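Local structure of dTDP-4-dehydrorhamnose Reductase (Yersinia enterocolitica, 5U9C) at residues I158-V169 with D282-F290; A185-S195 with F217-I228. The protein probably catalyses the NADPH-dependent reduction of dTDP-4-dehydro-beta-L-rhamnose to dTDP-beta-L-rhamnose in dTDP-L-rhamnose biosynthesis. One frame throughout, in Å; residues are numbered along the deposited sequence.

Contact 1: residues I158-V169 with D282-F290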
loop_
_atom_site.group_PDB
_atom_site.type_symbol
_atom_site.label_atom_id
_atom_site.label_comp_id
_atom_site.label_asym_id
_atom_site.label_seq_id
_atom_site.Cartn_x
_atom_site.Cartn_y
_atom_site.Cartn_z
ATOM N N ILE D 158 21.929 -22.906 6.903
ATOM C CA ILE D 158 21.972 -24.346 7.182
ATOM C C ILE D 158 23.418 -24.714 7.570
ATOM O O ILE D 158 24.394 -24.301 6.906
ATOM C CB ILE D 158 21.444 -25.216 6.021
ATOM C CG1 ILE D 158 22.336 -25.107 4.789
ATOM C CG2 ILE D 158 20.011 -24.809 5.676
ATOM C CD1 ILE D 158 21.884 -25.979 3.641
ATOM N N GLY D 159 23.553 -25.433 8.675
ATOM C CA GLY D 159 24.861 -25.846 9.165
ATOM C C GLY D 159 24.799 -26.376 10.587
ATOM O O GLY D 159 23.806 -26.179 11.276
ATOM N N GLY D 160 25.874 -27.035 11.015
ATOM C CA GLY D 160 25.970 -27.588 12.363
ATOM C C GLY D 160 26.142 -29.092 12.354
ATOM O O GLY D 160 26.824 -29.637 13.201
ATOM N N GLY D 161 25.515 -29.767 11.399
ATOM C CA GLY D 161 25.646 -31.217 11.300
ATOM C C GLY D 161 24.832 -31.991 12.338
ATOM O O GLY D 161 24.078 -31.399 13.126
ATOM N N PRO D 162 24.990 -33.328 12.355
ATOM C CA PRO D 162 24.233 -34.177 13.285
ATOM C C PRO D 162 24.276 -33.760 14.760
ATOM O O PRO D 162 23.258 -33.830 15.439
ATOM C CB PRO D 162 24.849 -35.577 13.100
ATOM C CG PRO D 162 26.025 -35.426 12.204
ATOM C CD PRO D 162 25.909 -34.105 11.499
ATOM N N ASP D 163 25.417 -33.295 15.241
ATOM C CA ASP D 163 25.539 -32.935 16.657
ATOM C C ASP D 163 24.932 -31.576 17.058
ATOM O O ASP D 163 24.346 -31.468 18.141
ATOM C CB ASP D 163 27.023 -32.947 17.069
ATOM C CG ASP D 163 27.707 -34.296 16.819
ATOM O OD1 ASP D 163 27.030 -35.356 16.854
ATOM O OD2 ASP D 163 28.940 -34.287 16.608
ATOM N N LYS D 164 25.042 -30.572 16.183
ATOM C CA LYS D 164 24.651 -29.186 16.508
ATOM C C LYS D 164 23.409 -28.598 15.838
ATOM O O LYS D 164 22.886 -27.585 16.301
ATOM C CB LYS D 164 25.804 -28.245 16.119
ATOM C CG LYS D 164 27.159 -28.553 16.728
ATOM C CD LYS D 164 27.166 -28.340 18.233
ATOM C CE LYS D 164 28.553 -28.557 18.818
ATOM N NZ LYS D 164 29.557 -27.634 18.212
ATOM N N ASP D 165 22.965 -29.175 14.731
ATOM C CA ASP D 165 21.829 -28.595 14.008
ATOM C C ASP D 165 20.495 -28.859 14.691
ATOM O O ASP D 165 19.963 -29.950 14.589
ATOM C CB ASP D 165 21.810 -29.102 12.559
ATOM C CG ASP D 165 20.790 -28.376 11.680
ATOM O OD1 ASP D 165 19.813 -27.789 12.198
ATOM O OD2 ASP D 165 20.979 -28.398 10.449
ATOM N N HIS D 166 19.978 -27.849 15.389
ATOM C CA HIS D 166 18.648 -27.929 16.009
ATOM C C HIS D 166 17.727 -26.868 15.367
ATOM O O HIS D 166 16.739 -26.446 15.941
ATOM C CB HIS D 166 18.727 -27.827 17.538
ATOM C CG HIS D 166 19.645 -28.850 18.148
ATOM N ND1 HIS D 166 19.272 -30.164 18.344
ATOM C CD2 HIS D 166 20.934 -28.760 18.555
ATOM C CE1 HIS D 166 20.286 -30.835 18.859
ATOM N NE2 HIS D 166 21.306 -30.005 19.000
ATOM N N LYS D 167 18.071 -26.471 14.150
ATOM C CA LYS D 167 17.264 -25.550 13.383
ATOM C C LYS D 167 16.341 -26.370 12.451
ATOM O O LYS D 167 16.172 -27.579 12.636
ATOM C CB LYS D 167 18.176 -24.619 12.574
ATOM C CG LYS D 167 19.047 -23.705 13.411
ATOM C CD LYS D 167 18.239 -22.852 14.366
ATOM C CE LYS D 167 19.121 -21.799 15.012
ATOM N NZ LYS D 167 18.393 -21.107 16.108
ATOM N N PHE D 168 15.790 -25.717 11.433
ATOM C CA PHE D 168 14.865 -26.367 10.515
ATOM C C PHE D 168 15.348 -27.698 9.929
ATOM O O PHE D 168 14.640 -28.693 10.027
ATOM C CB PHE D 168 14.451 -25.422 9.370
ATOM C CG PHE D 168 13.383 -26.006 8.489
ATOM C CD1 PHE D 168 12.064 -26.123 8.960
ATOM C CD2 PHE D 168 13.680 -26.461 7.208
ATOM C CE1 PHE D 168 11.062 -26.684 8.164
ATOM C CE2 PHE D 168 12.685 -27.029 6.405
ATOM C CZ PHE D 168 11.375 -27.151 6.888
ATOM N N VAL D 169 16.525 -27.716 9.322
ATOM C CA VAL D 169 17.024 -28.945 8.680
ATOM C C VAL D 169 17.205 -30.094 9.686
ATOM O O VAL D 169 16.756 -31.199 9.419
ATOM C CB VAL D 169 18.301 -28.706 7.865
ATOM C CG1 VAL D 169 18.847 -30.009 7.286
ATOM C CG2 VAL D 169 17.998 -27.745 6.741
ATOM N N ASP D 282 23.420 -27.647 -2.952
ATOM C CA ASP D 282 24.019 -27.209 -1.683
ATOM C C ASP D 282 23.360 -27.915 -0.483
ATOM O O ASP D 282 24.048 -28.319 0.465
ATOM C CB ASP D 282 23.969 -25.674 -1.541
ATOM C CG ASP D 282 24.815 -24.954 -2.600
ATOM O OD1 ASP D 282 25.743 -25.584 -3.156
ATOM O OD2 ASP D 282 24.558 -23.759 -2.881
ATOM N N LEU D 283 22.039 -28.077 -0.535
ATOM C CA LEU D 283 21.327 -28.792 0.517
ATOM C C LEU D 283 21.770 -30.257 0.538
ATOM O O LEU D 283 22.008 -30.803 1.610
ATOM C CB LEU D 283 19.819 -28.723 0.307
ATOM C CG LEU D 283 18.916 -29.445 1.309
ATOM C CD1 LEU D 283 19.048 -28.825 2.683
ATOM C CD2 LEU D 283 17.477 -29.326 0.836
ATOM N N ALA D 284 21.865 -30.894 -0.637
ATOM C CA ALA D 284 22.287 -32.317 -0.713
ATOM C C ALA D 284 23.643 -32.547 -0.033
ATOM O O ALA D 284 23.783 -33.468 0.764
ATOM C CB ALA D 284 22.317 -32.824 -2.154
ATOM N N LYS D 285 24.619 -31.687 -0.315
ATOM C CA LYS D 285 25.951 -31.797 0.320
ATOM C C LYS D 285 25.861 -31.718 1.848
ATOM O O LYS D 285 26.522 -32.468 2.562
ATOM C CB LYS D 285 26.896 -30.703 -0.166
ATOM C CG LYS D 285 27.293 -30.804 -1.634
ATOM C CD LYS D 285 28.388 -29.800 -2.000
ATOM C CE LYS D 285 29.689 -30.075 -1.245
ATOM N NZ LYS D 285 30.756 -29.081 -1.547
ATOM N N TYR D 286 25.033 -30.809 2.343
ATOM C CA TYR D 286 24.870 -30.643 3.785
ATOM C C TYR D 286 24.155 -31.847 4.417
ATOM O O TYR D 286 24.584 -32.358 5.453
ATOM C CB TYR D 286 24.135 -29.338 4.115
ATOM C CG TYR D 286 23.899 -29.182 5.592
ATOM C CD1 TYR D 286 24.981 -29.133 6.470
ATOM C CD2 TYR D 286 22.608 -29.093 6.121
ATOM C CE1 TYR D 286 24.798 -29.021 7.832
ATOM C CE2 TYR D 286 22.413 -28.952 7.495
ATOM C CZ TYR D 286 23.513 -28.916 8.338
ATOM O OH TYR D 286 23.371 -28.772 9.692
ATOM N N VAL D 287 23.086 -32.309 3.787
ATOM C CA VAL D 287 22.331 -33.459 4.299
ATOM C C VAL D 287 23.216 -34.706 4.301
ATOM O O VAL D 287 23.104 -35.529 5.200
ATOM C CB VAL D 287 21.036 -33.705 3.503
ATOM C CG1 VAL D 287 20.366 -35.015 3.916
ATOM C CG2 VAL D 287 20.084 -32.527 3.674
ATOM N N GLY D 288 24.102 -34.827 3.309
ATOM C CA GLY D 288 25.047 -35.959 3.246
ATOM C C GLY D 288 25.936 -36.111 4.486
ATOM O O GLY D 288 26.351 -37.220 4.819
ATOM N N THR D 289 26.210 -35.013 5.190
ATOM C CA THR D 289 27.022 -35.072 6.411
ATOM C C THR D 289 26.291 -35.718 7.595
ATOM O O THR D 289 26.892 -35.906 8.642
ATOM C CB THR D 289 27.521 -33.679 6.874
ATOM O OG1 THR D 289 26.428 -32.887 7.365
ATOM C CG2 THR D 289 28.263 -32.945 5.748
ATOM N N PHE D 290 24.995 -36.005 7.453
ATOM C CA PHE D 290 24.227 -36.675 8.520
ATOM C C PHE D 290 24.234 -38.204 8.398
ATOM O O PHE D 290 23.988 -38.887 9.382
ATOM C CB PHE D 290 22.774 -36.196 8.550
ATOM C CG PHE D 290 22.597 -34.798 9.072
ATOM C CD1 PHE D 290 22.854 -33.705 8.263
ATOM C CD2 PHE D 290 22.112 -34.582 10.353
ATOM C CE1 PHE D 290 22.667 -32.410 8.736
ATOM C CE2 PHE D 290 21.913 -33.299 10.826
ATOM C CZ PHE D 290 22.195 -32.210 10.021
#
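Tyr286, on the C-terminal helix 279-288, reaches into the bend of the loop that follows strand 156-158. Its CG lies opposite the backbone N (chi1 177°), which carries the ring off the helix and brings the hydroxyl to the loop. There OH is gripped twice. Gly161 N donates to it over 2.9 Å, with an N-H...O angle of 159°. Tyr286 OH in turn donates to Asp165 OD2 at 2.5 Å, a short bond on the anti side of the carboxylate and somewhat out of its plane. Carboxylate and ring planes are 32° apart. The other oxygen, Asp165 OD1, takes the backbone N of Lys167 and forms an Asx turn, which helps hold the carboxylate in place.

The phenol ring is enclosed by neighbours. Ile158 C and Phe290 CE1 lie over opposite faces, both toward the rim. Val169 CG1 comes to the ring edge, 3.7 Å from Tyr286 CE2. Ile158 CD1 packs at 4.0 Å on Tyr286 CD2 and also touches Leu283 CD1.

Phe290 offers a face to Pro162. Pro162 CD stands nearly over the ring centre, 4.1 Å from the centroid, a CH-pi contact. Thr289 OG1 turns back to donate to Tyr286 O, which also accepts from Thr289 N.

Phe168, seen to bind (R)-malate in a crystal structure of this protein, opens the helix 168-177 that follows. The buried Tyr286 hydroxyl both accepts and donates, which fixes the ring's position and joins the glycine-rich turn to Asp165.

Contact 2: residues A185-S195 with F217-I228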
loop_
_atom_site.group_PDB
_atom_site.type_symbol
_atom_site.label_atom_id
_atom_site.label_comp_id
_atom_site.label_asym_id
_atom_site.label_seq_id
_atom_site.Cartn_x
_atom_site.Cartn_y
_atom_site.Cartn_z
ATOM N N ALA D 185 5.170 -28.782 6.895
ATOM C CA ALA D 185 6.116 -27.731 6.572
ATOM C C ALA D 185 5.371 -26.593 5.852
ATOM O O ALA D 185 4.542 -26.834 4.975
ATOM C CB ALA D 185 7.244 -28.267 5.691
ATOM N N VAL D 186 5.686 -25.368 6.241
ATOM C CA VAL D 186 5.037 -24.188 5.705
ATOM C C VAL D 186 5.335 -24.013 4.210
ATOM O O VAL D 186 6.494 -23.998 3.798
ATOM C CB VAL D 186 5.442 -22.941 6.519
ATOM C CG1 VAL D 186 4.851 -21.677 5.928
ATOM C CG2 VAL D 186 4.997 -23.102 7.970
ATOM N N SER D 187 4.276 -23.900 3.411
ATOM C CA SER D 187 4.399 -23.749 1.969
ATOM C C SER D 187 4.218 -22.321 1.430
ATOM O O SER D 187 4.540 -22.064 0.270
ATOM C CB SER D 187 3.373 -24.640 1.275
ATOM O OG SER D 187 2.058 -24.229 1.587
ATOM N N ASP D 188 3.739 -21.404 2.264
ATOM C CA ASP D 188 3.386 -20.053 1.792
ATOM C C ASP D 188 4.263 -18.889 2.277
ATOM O O ASP D 188 3.800 -17.754 2.322
ATOM C CB ASP D 188 1.891 -19.785 2.073
ATOM C CG ASP D 188 1.554 -19.749 3.564
ATOM O OD1 ASP D 188 2.475 -19.808 4.406
ATOM O OD2 ASP D 188 0.348 -19.616 3.893
ATOM N N ARG D 189 5.504 -19.195 2.643
ATOM C CA ARG D 189 6.526 -18.200 3.002
ATOM C C ARG D 189 7.799 -18.688 2.282
ATOM O O ARG D 189 8.196 -19.841 2.435
ATOM C CB ARG D 189 6.749 -18.087 4.508
ATOM C CG ARG D 189 5.530 -17.608 5.295
ATOM C CD ARG D 189 5.158 -16.153 4.997
ATOM N NE ARG D 189 3.987 -15.663 5.742
ATOM C CZ ARG D 189 2.715 -15.739 5.338
ATOM N NH1 ARG D 189 2.369 -16.328 4.183
ATOM N NH2 ARG D 189 1.759 -15.242 6.120
ATOM N N LEU D 190 8.394 -17.826 1.463
ATOM C CA LEU D 190 9.558 -18.193 0.671
ATOM C C LEU D 190 10.838 -17.512 1.158
ATOM O O LEU D 190 10.797 -16.456 1.808
ATOM C CB LEU D 190 9.317 -17.812 -0.788
ATOM C CG LEU D 190 8.027 -18.324 -1.448
ATOM C CD1 LEU D 190 7.809 -17.685 -2.816
ATOM C CD2 LEU D 190 8.090 -19.823 -1.555
ATOM N N GLY D 191 11.966 -18.110 0.790
ATOM C CA GLY D 191 13.288 -17.599 1.161
ATOM C C GLY D 191 14.361 -18.274 0.339
ATOM O O GLY D 191 14.060 -18.974 -0.620
ATOM N N SER D 192 15.616 -18.029 0.709
ATOM C CA SER D 192 16.779 -18.618 0.079
ATOM C C SER D 192 17.653 -19.235 1.166
ATOM O O SER D 192 17.755 -18.701 2.291
ATOM C CB SER D 192 17.573 -17.531 -0.659
ATOM O OG SER D 192 16.817 -16.974 -1.733
ATOM N N ILE D 193 18.311 -20.345 0.851
ATOM C CA ILE D 193 19.185 -20.958 1.848
ATOM C C ILE D 193 20.642 -20.515 1.666
ATOM O O ILE D 193 21.098 -20.233 0.553
ATOM C CB ILE D 193 19.117 -22.507 1.847
ATOM C CG1 ILE D 193 19.463 -23.084 0.485
ATOM C CG2 ILE D 193 17.741 -22.990 2.298
ATOM C CD1 ILE D 193 19.478 -24.599 0.468
ATOM N N THR D 194 21.353 -20.447 2.777
ATOM C CA THR D 194 22.770 -20.137 2.803
ATOM C C THR D 194 23.488 -21.249 3.552
ATOM O O THR D 194 23.244 -21.471 4.753
ATOM C CB THR D 194 23.062 -18.811 3.529
ATOM O OG1 THR D 194 22.449 -17.726 2.827
ATOM C CG2 THR D 194 24.586 -18.552 3.593
ATOM N N SER D 195 24.376 -21.943 2.850
ATOM C CA SER D 195 25.213 -22.977 3.466
ATOM C C SER D 195 26.268 -22.304 4.332
ATOM O O SER D 195 27.089 -21.532 3.818
ATOM C CB SER D 195 25.912 -23.821 2.389
ATOM O OG SER D 195 27.006 -24.545 2.944
ATOM N N PHE D 217 24.792 -13.428 0.103
ATOM C CA PHE D 217 25.423 -14.730 -0.069
ATOM C C PHE D 217 24.392 -15.827 0.203
ATOM O O PHE D 217 24.027 -16.105 1.364
ATOM C CB PHE D 217 26.676 -14.883 0.822
ATOM C CG PHE D 217 27.506 -16.109 0.483
ATOM C CD1 PHE D 217 27.138 -17.358 0.957
ATOM C CD2 PHE D 217 28.622 -16.019 -0.331
ATOM C CE1 PHE D 217 27.865 -18.484 0.640
ATOM C CE2 PHE D 217 29.360 -17.151 -0.645
ATOM C CZ PHE D 217 28.980 -18.383 -0.157
ATOM N N ALA D 218 23.913 -16.440 -0.880
ATOM C CA ALA D 218 22.901 -17.494 -0.788
ATOM C C ALA D 218 22.855 -18.365 -2.031
ATOM O O ALA D 218 23.197 -17.910 -3.139
ATOM C CB ALA D 218 21.525 -16.871 -0.572
ATOM N N SER D 219 22.406 -19.605 -1.846
ATOM C CA SER D 219 22.226 -20.518 -2.958
ATOM C C SER D 219 21.130 -19.960 -3.874
ATOM O O SER D 219 20.231 -19.235 -3.424
ATOM C CB SER D 219 21.833 -21.911 -2.458
ATOM O OG SER D 219 22.807 -22.449 -1.589
ATOM N N SER D 220 21.213 -20.313 -5.149
ATOM C CA SER D 220 20.247 -19.862 -6.139
ATOM C C SER D 220 18.911 -20.586 -5.947
ATOM O O SER D 220 18.875 -21.816 -5.861
ATOM C CB SER D 220 20.799 -20.122 -7.547
ATOM O OG SER D 220 19.870 -19.758 -8.543
ATOM N N GLY D 221 17.822 -19.826 -5.872
ATOM C CA GLY D 221 16.493 -20.413 -5.713
ATOM C C GLY D 221 15.707 -19.735 -4.613
ATOM O O GLY D 221 16.258 -19.406 -3.557
ATOM N N THR D 222 14.431 -19.489 -4.897
ATOM C CA THR D 222 13.486 -18.899 -3.942
ATOM C C THR D 222 12.505 -20.013 -3.686
ATOM O O THR D 222 11.692 -20.328 -4.543
ATOM C CB THR D 222 12.806 -17.661 -4.534
ATOM O OG1 THR D 222 13.823 -16.736 -4.886
ATOM C CG2 THR D 222 11.899 -17.006 -3.528
ATOM N N ILE D 223 12.562 -20.565 -2.474
ATOM C CA ILE D 223 11.817 -21.761 -2.107
ATOM C C ILE D 223 11.164 -21.665 -0.738
ATOM O O ILE D 223 11.476 -20.784 0.038
ATOM C CB ILE D 223 12.798 -22.964 -2.094
ATOM C CG1 ILE D 223 13.987 -22.618 -1.179
ATOM C CG2 ILE D 223 13.257 -23.245 -3.513
ATOM C CD1 ILE D 223 15.110 -23.587 -1.130
ATOM N N SER D 224 10.259 -22.589 -0.456
ATOM C CA SER D 224 9.559 -22.620 0.846
ATOM C C SER D 224 10.184 -23.684 1.706
ATOM O O SER D 224 10.944 -24.532 1.198
ATOM C CB SER D 224 8.075 -22.976 0.668
ATOM O OG SER D 224 7.912 -24.313 0.194
ATOM N N ARG D 225 9.831 -23.680 2.988
ATOM C CA ARG D 225 10.293 -24.724 3.905
ATOM C C ARG D 225 9.740 -26.059 3.447
ATOM O O ARG D 225 10.378 -27.086 3.640
ATOM C CB ARG D 225 9.846 -24.463 5.331
ATOM C CG ARG D 225 10.377 -23.189 5.957
ATOM C CD ARG D 225 11.881 -23.175 6.041
ATOM N NE ARG D 225 12.341 -22.081 6.901
ATOM C CZ ARG D 225 13.590 -21.926 7.325
ATOM N NH1 ARG D 225 14.552 -22.805 6.989
ATOM N NH2 ARG D 225 13.875 -20.889 8.109
ATOM N N PHE D 226 8.543 -26.043 2.854
ATOM C CA PHE D 226 7.940 -27.256 2.322
ATOM C C PHE D 226 8.813 -27.866 1.229
ATOM O O PHE D 226 9.019 -29.087 1.200
ATOM C CB PHE D 226 6.515 -26.986 1.796
ATOM C CG PHE D 226 5.918 -28.140 1.049
ATOM C CD1 PHE D 226 5.549 -29.307 1.724
ATOM C CD2 PHE D 226 5.704 -28.064 -0.329
ATOM C CE1 PHE D 226 4.994 -30.382 1.030
ATOM C CE2 PHE D 226 5.152 -29.133 -1.030
ATOM C CZ PHE D 226 4.792 -30.301 -0.349
ATOM N N ASP D 227 9.316 -27.015 0.329
ATOM C CA ASP D 227 10.213 -27.459 -0.756
ATOM C C ASP D 227 11.470 -28.093 -0.158
ATOM O O ASP D 227 11.948 -29.133 -0.626
ATOM C CB ASP D 227 10.662 -26.287 -1.647
ATOM C CG ASP D 227 9.540 -25.684 -2.450
ATOM O OD1 ASP D 227 8.665 -26.420 -2.941
ATOM O OD2 ASP D 227 9.557 -24.449 -2.625
ATOM N N ILE D 228 12.010 -27.451 0.868
ATOM C CA ILE D 228 13.215 -27.944 1.537
ATOM C C ILE D 228 12.933 -29.293 2.224
ATOM O O ILE D 228 13.741 -30.238 2.114
ATOM C CB ILE D 228 13.746 -26.899 2.550
ATOM C CG1 ILE D 228 14.216 -25.647 1.795
ATOM C CG2 ILE D 228 14.877 -27.492 3.388
ATOM C CD1 ILE D 228 14.543 -24.461 2.706
HETATM O O HOH W 1 8.078 -21.669 4.291
HETATM O O HOH W 2 5.812 -24.272 -1.411
HETATM O O HOH W 3 16.092 -15.695 -4.171
HETATM O O HOH W 4 18.252 -20.670 -2.041
HETATM O O HOH W 5 24.800 -21.287 0.163
#
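A short antiparallel bridge at the edge of the mixed sheet 156-158, 190-195 and 223-224 joins these segments. Gly191 and Ile223 form its hydrogen-bonded pair: Gly191 N donates to Ile223 O at 2.8 Å, and Ile223 N returns a bond to Gly191 O at 2.9 Å.

Further along, Ser219 N bonds to Ile193 O at 2.8 Å. Thr194 OG1 donates to Phe217 O over 2.7 Å, using a lone pair in the carbonyl plane. The methyl CG2 of Thr194, opposite its backbone N, meets the Phe217 ring at its edge.

Ile193 CG2 presses on Ile228 CD1 at 3.5 Å, the two side chains running past each other in opposite directions.

At the other end, helix 225-235 begins against strand 182-186. Ser224 and Asp227 form a capping box: Asp227 N donates to Ser224 OG, and Ser224 N to Asp227 OD2. Phe226 N donates a hydrogen bond to Val186 O at 3.0 Å, from above the carbonyl plane, while Ala185 CB packs on Phe226 CA.

Waters fill in the polar links. One takes Arg225 N and donates to Val186 O and Arg189 O. Another accepts from Ile193 N and donates to Ser219 O and Gly221 O. Direct bonds and bridging waters alternate along the contact. The join is thus made largely through backbone polar groups, with Ile193, Ile223 and Ile228, and Ala185 against Phe226, adding apolar contacts.

From the N terminus the chain passes through the parallel sheet to strand 156-158, where the first segment of contact 1 begins. Helix 168-177 then leads to strand 182-186 and into 185-195. After helix 196-209 and strand 213-217 the chain returns as 217-228, closing the small loop of contact 2. Only near the C terminus does 282-290 come back to 158-169, so the long loop of contact 1 encloses that of contact 2. The two contacts also touch: Asp282 OD2 and Ser219 OG are probably hydrogen-bonded, as are Ile158 N and Thr194 O. Phe168 packs on Arg225 and Ile228. Together they tie the C-terminal helix to the mixed sheet and helix 225-235.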